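PDB 3A9L: poly-gamma-glutamate hydrolase from Bacillus phage phiNIT1, which hydrolyses the gamma-glutamyl linkages of bacterial poly-gamma-glutamate as a zinc-dependent peptidase. Local coordinates for residues A[20-25]-A[68-73]; A[27-32]-A[93-98]. All blocks are in the same frame, centred on the assembly; numbering follows the deposited sequence.

Overall arrangement
Both contacts draw on strand 23-29, an outermost strand of the chain's mixed sheet, and their centres lie about 24 Å apart. Along the chain their segments alternate: 20-25, 27-32, 68-73, then 93-98. Contact 1 sits where strand 23-29 begins and its antiparallel neighbour 62-68 ends; contact 2 sits at the other end of strand 23-29, where the chain leaving it meets the turn after helix 87-94. The two contacts thus mark opposite ends of the strand. Residues of both, Ile25 in contact 1 and Val27 to Arg29 in contact 2, pair antiparallel with a strand of the second subunit, so the sheet continues through the dimer. Contact 2 lies away from the metal site.

Contact 1 of 2, residues A[20-25]-A[68-73]; sequences GVAYNI and GLLPSG
This is the end of an antiparallel strand pair in the mixed sheet: strand 23-29 starts just as strand 62-68 gives way to a loop. Tyr23 and Gly68 form a non-hydrogen-bonded pair, their CA atoms 4.6 Å apart, and beyond them Leu69 N donates to Ala22 O at 2.9 Å. That bond is fairly straight at hydrogen (157°), but the N-H comes from above the carbonyl plane. The same oxygen also receives a CA-H...O contact from Gly68.

The tight part belongs to the two leucines. Leu69 CG stands beside the backbone N, anti to the carbonyl carbon, which lays the isobutyl group along the Tyr23-Asn24 backbone; Leu69 CD1 reaches Tyr23 C at 3.6 Å. CD2 meets the amide of Asn24, whose side chain crosses the leucine at about a right angle, while Asn24 OD1 bonds to Gln67 NE2. Leu70 CD1 and CD2 both lie 4.0 Å from Ala22 CB. The Tyr23 ring turns to Phe66 and helix 10-16. Gly68 is bonded through its backbone to Ala41 and Gly43.

Toward Val21 the contact loosens. The valine side chain points away from the loop and is exposed. Here a water closes the seam, donating to Val21 O at 3.2 Å and to Leu69 O at 2.7 Å.

Contact 2 of 2, residues A[27-32]-A[93-98]; sequences VKRQNP and LSKHTD
Water does most of the polar work where the end of strand 23-29, outermost within its chain, and the loop beyond it meet the turn that follows helix 87-94. One water takes the N-H of Arg29 NE at 2.9 Å and donates to two carbonyls, Asn31 O and Lys95 O, each 2.7 Å from it. It lies in the plane of the guanidinium, at its edge, yet above one face of the His96 ring, so one molecule lies beside both flat groups, whose planes stand 70° apart. A second water donates to Pro32 O and Lys95 O, making Lys95 O the acceptor that both waters share.

The direct contacts are mainly van der Waals. Arg29 leaves the strand with CG anti to its backbone N (chi1 -169°) and runs extended to NE, which carries its guanidinium across Lys95: Lys95 CB sits over one face, 3.7 Å from Arg29 CZ. The lysine chain kinks on its way out, and its amine turns off from the guanidinium, with Lys95 NZ 5.4 Å from Arg29 NH1; the latter also makes a long, weak ion pair with Glu14 of the second subunit. Nearer the strand backbone, Arg29 CG lies 4.0 Å from His96 CE1. Asn31 O comes within 3.0 Å of His96 CD2.

Hydrogen bonds from outside fix the imidazole: His96 ND1 pairs with Met92 O and NE2 with Ser62 OG, joining the end of helix 87-94 to the start of strand 62-68. Ile35 of strand 34-42 also touches the ring, while Met92 and Ser62 pack against Arg29. Along strand 23-29, Val27 to Arg29 pair antiparallel with a strand of the second subunit, and Tyr23 of that subunit packs on Arg29.

Contact 1 of 2, residues A[20-25]-A[68-73]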
loop_
_atom_site.group_PDB
_atom_site.type_symbol
_atom_site.label_atom_id
_atom_site.label_comp_id
_atom_site.label_asym_id
_atom_site.label_seq_id
_atom_site.Cartn_x
_atom_site.Cartn_y
_atom_site.Cartn_z
ATOM N N GLY A 20 2.046 11.414 -6.932
ATOM C CA GLY A 20 1.220 12.170 -5.994
ATOM C C GLY A 20 0.608 13.435 -6.598
ATOM O O GLY A 20 -0.122 14.153 -5.899
ATOM N N VAL A 21 0.908 13.709 -7.877
ATOM C CA VAL A 21 0.175 14.720 -8.639
ATOM C C VAL A 21 -0.659 14.103 -9.787
ATOM O O VAL A 21 -1.871 14.281 -9.815
ATOM C CB VAL A 21 1.064 15.923 -9.118
ATOM C CG1 VAL A 21 0.269 16.827 -10.048
ATOM C CG2 VAL A 21 1.597 16.733 -7.932
ATOM N N ALA A 22 -0.028 13.398 -10.726
ATOM C CA ALA A 22 -0.771 12.655 -11.774
ATOM C C ALA A 22 -1.155 11.204 -11.385
ATOM O O ALA A 22 -2.129 10.640 -11.915
ATOM C CB ALA A 22 -0.003 12.653 -13.090
ATOM N N TYR A 23 -0.377 10.580 -10.491
ATOM C CA TYR A 23 -0.647 9.205 -10.143
ATOM C C TYR A 23 -0.136 8.874 -8.722
ATOM O O TYR A 23 0.744 9.554 -8.202
ATOM C CB TYR A 23 -0.005 8.241 -11.170
ATOM C CG TYR A 23 1.479 8.078 -10.971
ATOM C CD1 TYR A 23 2.380 8.999 -11.524
ATOM C CD2 TYR A 23 1.995 6.991 -10.219
ATOM C CE1 TYR A 23 3.774 8.838 -11.358
ATOM C CE2 TYR A 23 3.361 6.853 -10.032
ATOM C CZ TYR A 23 4.238 7.765 -10.598
ATOM O OH TYR A 23 5.582 7.614 -10.425
ATOM N N ASN A 24 -0.758 7.866 -8.107
ATOM C CA ASN A 24 -0.214 7.244 -6.895
ATOM C C ASN A 24 -0.255 5.699 -7.017
ATOM O O ASN A 24 -0.907 5.155 -7.916
ATOM C CB ASN A 24 -0.835 7.832 -5.599
ATOM C CG ASN A 24 -2.246 7.324 -5.280
ATOM O OD1 ASN A 24 -2.676 6.257 -5.693
ATOM N ND2 ASN A 24 -2.939 8.087 -4.475
ATOM N N ILE A 25 0.487 5.016 -6.144
ATOM C CA ILE A 25 0.441 3.569 -6.063
ATOM C C ILE A 25 0.103 3.136 -4.625
ATOM O O ILE A 25 0.664 3.663 -3.632
ATOM C CB ILE A 25 1.781 2.923 -6.505
ATOM C CG1 ILE A 25 2.342 3.594 -7.788
ATOM C CG2 ILE A 25 1.588 1.405 -6.731
ATOM C CD1 ILE A 25 3.697 3.061 -8.238
ATOM N N GLY A 68 -4.712 6.807 -11.433
ATOM C CA GLY A 68 -4.735 8.183 -11.949
ATOM C C GLY A 68 -5.395 9.155 -10.981
ATOM O O GLY A 68 -6.425 8.836 -10.380
ATOM N N LEU A 69 -4.804 10.336 -10.839
ATOM C CA LEU A 69 -5.243 11.360 -9.877
ATOM C C LEU A 69 -5.658 12.674 -10.509
ATOM O O LEU A 69 -6.099 13.601 -9.802
ATOM C CB LEU A 69 -4.127 11.685 -8.872
ATOM C CG LEU A 69 -3.487 10.550 -8.069
ATOM C CD1 LEU A 69 -2.478 11.091 -7.057
ATOM C CD2 LEU A 69 -4.564 9.795 -7.374
ATOM N N LEU A 70 -5.533 12.758 -11.823
ATOM C CA LEU A 70 -5.789 14.008 -12.496
ATOM C C LEU A 70 -7.280 14.234 -12.453
ATOM O O LEU A 70 -8.060 13.285 -12.465
ATOM C CB LEU A 70 -5.261 14.010 -13.935
ATOM C CG LEU A 70 -3.744 13.822 -14.029
ATOM C CD1 LEU A 70 -3.357 13.003 -15.263
ATOM C CD2 LEU A 70 -3.023 15.154 -13.987
ATOM N N PRO A 71 -7.687 15.491 -12.332
ATOM C CA PRO A 71 -9.123 15.727 -12.409
ATOM C C PRO A 71 -9.709 15.342 -13.801
ATOM O O PRO A 71 -10.927 15.049 -13.921
ATOM C CB PRO A 71 -9.232 17.236 -12.135
ATOM C CG PRO A 71 -7.933 17.600 -11.431
ATOM C CD PRO A 71 -6.929 16.731 -12.123
ATOM N N SER A 72 -8.859 15.321 -14.839
ATOM C CA SER A 72 -9.292 14.900 -16.191
ATOM C C SER A 72 -8.108 14.474 -17.040
ATOM O O SER A 72 -6.969 14.919 -16.811
ATOM C CB SER A 72 -10.052 16.035 -16.911
ATOM O OG SER A 72 -9.183 17.126 -17.258
ATOM N N GLY A 73 -8.368 13.611 -18.019
ATOM C CA GLY A 73 -7.320 13.189 -18.936
ATOM C C GLY A 73 -6.317 12.209 -18.351
ATOM O O GLY A 73 -5.117 12.246 -18.673
HETATM O O HOH W 1 -4.633 15.905 -9.668
#

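Contact 2 of 2, residues A[27-32]-A[93-98]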
loop_
_atom_site.group_PDB
_atom_site.type_symbol
_atom_site.label_atom_id
_atom_site.label_comp_id
_atom_site.label_asym_id
_atom_site.label_seq_id
_atom_site.Cartn_x
_atom_site.Cartn_y
_atom_site.Cartn_z
ATOM N N VAL A 27 -0.588 -0.471 -2.126
ATOM C CA VAL A 27 -0.325 -1.934 -2.033
ATOM C C VAL A 27 -0.704 -2.412 -0.629
ATOM O O VAL A 27 -0.355 -1.790 0.360
ATOM C CB VAL A 27 1.176 -2.274 -2.260
ATOM C CG1 VAL A 27 1.416 -3.790 -2.244
ATOM C CG2 VAL A 27 1.730 -1.683 -3.545
ATOM N N LYS A 28 -1.416 -3.525 -0.538
ATOM C CA LYS A 28 -1.504 -4.202 0.720
ATOM C C LYS A 28 -1.333 -5.690 0.465
ATOM O O LYS A 28 -2.212 -6.310 -0.094
ATOM C CB LYS A 28 -2.837 -3.880 1.459
ATOM C CG LYS A 28 -2.861 -4.506 2.918
ATOM C CD LYS A 28 -4.167 -4.252 3.647
ATOM C CE LYS A 28 -4.055 -4.615 5.145
ATOM N NZ LYS A 28 -5.305 -4.319 5.918
ATOM N N ARG A 29 -0.180 -6.236 0.846
ATOM C CA ARG A 29 0.103 -7.643 0.714
ATOM C C ARG A 29 -0.288 -8.274 2.059
ATOM O O ARG A 29 0.296 -7.930 3.104
ATOM C CB ARG A 29 1.594 -7.869 0.393
ATOM C CG ARG A 29 1.854 -9.316 -0.013
ATOM C CD ARG A 29 3.310 -9.686 -0.277
ATOM N NE ARG A 29 3.427 -11.141 -0.358
ATOM C CZ ARG A 29 4.526 -11.855 -0.105
ATOM N NH1 ARG A 29 5.662 -11.268 0.176
ATOM N NH2 ARG A 29 4.487 -13.179 -0.188
ATOM N N GLN A 30 -1.276 -9.170 2.020
ATOM C CA GLN A 30 -1.911 -9.700 3.211
ATOM C C GLN A 30 -2.485 -11.096 2.988
ATOM O O GLN A 30 -3.180 -11.625 3.836
ATOM C CB GLN A 30 -2.991 -8.722 3.729
ATOM C CG GLN A 30 -4.232 -8.558 2.829
ATOM C CD GLN A 30 -5.371 -7.813 3.513
ATOM O OE1 GLN A 30 -5.313 -7.497 4.713
ATOM N NE2 GLN A 30 -6.417 -7.518 2.753
ATOM N N ASN A 31 -2.158 -11.694 1.852
ATOM C CA ASN A 31 -2.645 -13.026 1.494
ATOM C C ASN A 31 -1.609 -13.757 0.626
ATOM O O ASN A 31 -1.063 -13.152 -0.307
ATOM C CB ASN A 31 -4.004 -12.911 0.780
ATOM C CG ASN A 31 -4.784 -14.233 0.740
ATOM O OD1 ASN A 31 -4.672 -14.999 -0.223
ATOM N ND2 ASN A 31 -5.577 -14.496 1.777
ATOM N N PRO A 32 -1.314 -15.047 0.938
ATOM C CA PRO A 32 -0.457 -15.898 0.113
ATOM C C PRO A 32 -1.046 -16.306 -1.247
ATOM O O PRO A 32 -0.285 -16.553 -2.199
ATOM C CB PRO A 32 -0.296 -17.156 0.972
ATOM C CG PRO A 32 -1.494 -17.146 1.869
ATOM C CD PRO A 32 -1.692 -15.731 2.193
ATOM N N LEU A 93 2.567 -9.534 -8.033
ATOM C CA LEU A 93 1.980 -10.648 -8.794
ATOM C C LEU A 93 2.707 -11.965 -8.540
ATOM O O LEU A 93 2.058 -12.989 -8.285
ATOM C CB LEU A 93 1.891 -10.334 -10.296
ATOM C CG LEU A 93 0.576 -9.651 -10.740
ATOM C CD1 LEU A 93 -0.501 -10.685 -10.717
ATOM C CD2 LEU A 93 0.197 -8.473 -9.833
ATOM N N SER A 94 4.039 -11.923 -8.573
ATOM C CA SER A 94 4.885 -13.102 -8.455
ATOM C C SER A 94 4.814 -13.767 -7.095
ATOM O O SER A 94 5.254 -14.921 -6.948
ATOM C CB SER A 94 6.347 -12.741 -8.722
ATOM O OG SER A 94 6.850 -12.024 -7.593
ATOM N N LYS A 95 4.302 -13.029 -6.111
ATOM C CA LYS A 95 4.173 -13.508 -4.723
ATOM C C LYS A 95 2.783 -14.095 -4.408
ATOM O O LYS A 95 2.483 -14.504 -3.272
ATOM C CB LYS A 95 4.530 -12.371 -3.753
ATOM C CG LYS A 95 5.933 -11.785 -3.914
ATOM C CD LYS A 95 7.017 -12.856 -3.831
ATOM C CE LYS A 95 8.398 -12.236 -3.573
ATOM N NZ LYS A 95 8.632 -11.003 -4.371
ATOM N N HIS A 96 1.936 -14.160 -5.433
ATOM C CA HIS A 96 0.597 -14.715 -5.264
ATOM C C HIS A 96 0.302 -15.803 -6.276
ATOM O O HIS A 96 0.580 -15.664 -7.471
ATOM C CB HIS A 96 -0.471 -13.638 -5.394
ATOM C CG HIS A 96 -0.347 -12.558 -4.384
ATOM N ND1 HIS A 96 0.563 -11.535 -4.501
ATOM C CD2 HIS A 96 -1.019 -12.337 -3.231
ATOM C CE1 HIS A 96 0.449 -10.731 -3.459
ATOM N NE2 HIS A 96 -0.492 -11.207 -2.668
ATOM N N THR A 97 -0.312 -16.873 -5.788
ATOM C CA THR A 97 -0.760 -17.944 -6.671
ATOM C C THR A 97 -1.715 -17.475 -7.743
ATOM O O THR A 97 -1.553 -17.826 -8.910
ATOM C CB THR A 97 -1.464 -19.040 -5.889
ATOM O OG1 THR A 97 -0.635 -19.394 -4.781
ATOM C CG2 THR A 97 -1.709 -20.306 -6.796
ATOM N N ASP A 98 -2.721 -16.713 -7.317
ATOM C CA ASP A 98 -3.819 -16.325 -8.159
ATOM C C ASP A 98 -3.887 -14.815 -8.228
ATOM O O ASP A 98 -3.364 -14.128 -7.354
ATOM C CB ASP A 98 -5.129 -16.907 -7.619
ATOM C CG ASP A 98 -5.158 -18.424 -7.679
ATOM O OD1 ASP A 98 -4.946 -18.992 -8.772
ATOM O OD2 ASP A 98 -5.382 -19.072 -6.642
HETATM O O HOH W 2 1.442 -13.058 -1.285
HETATM O O HOH W 3 2.250 -17.079 -1.906
#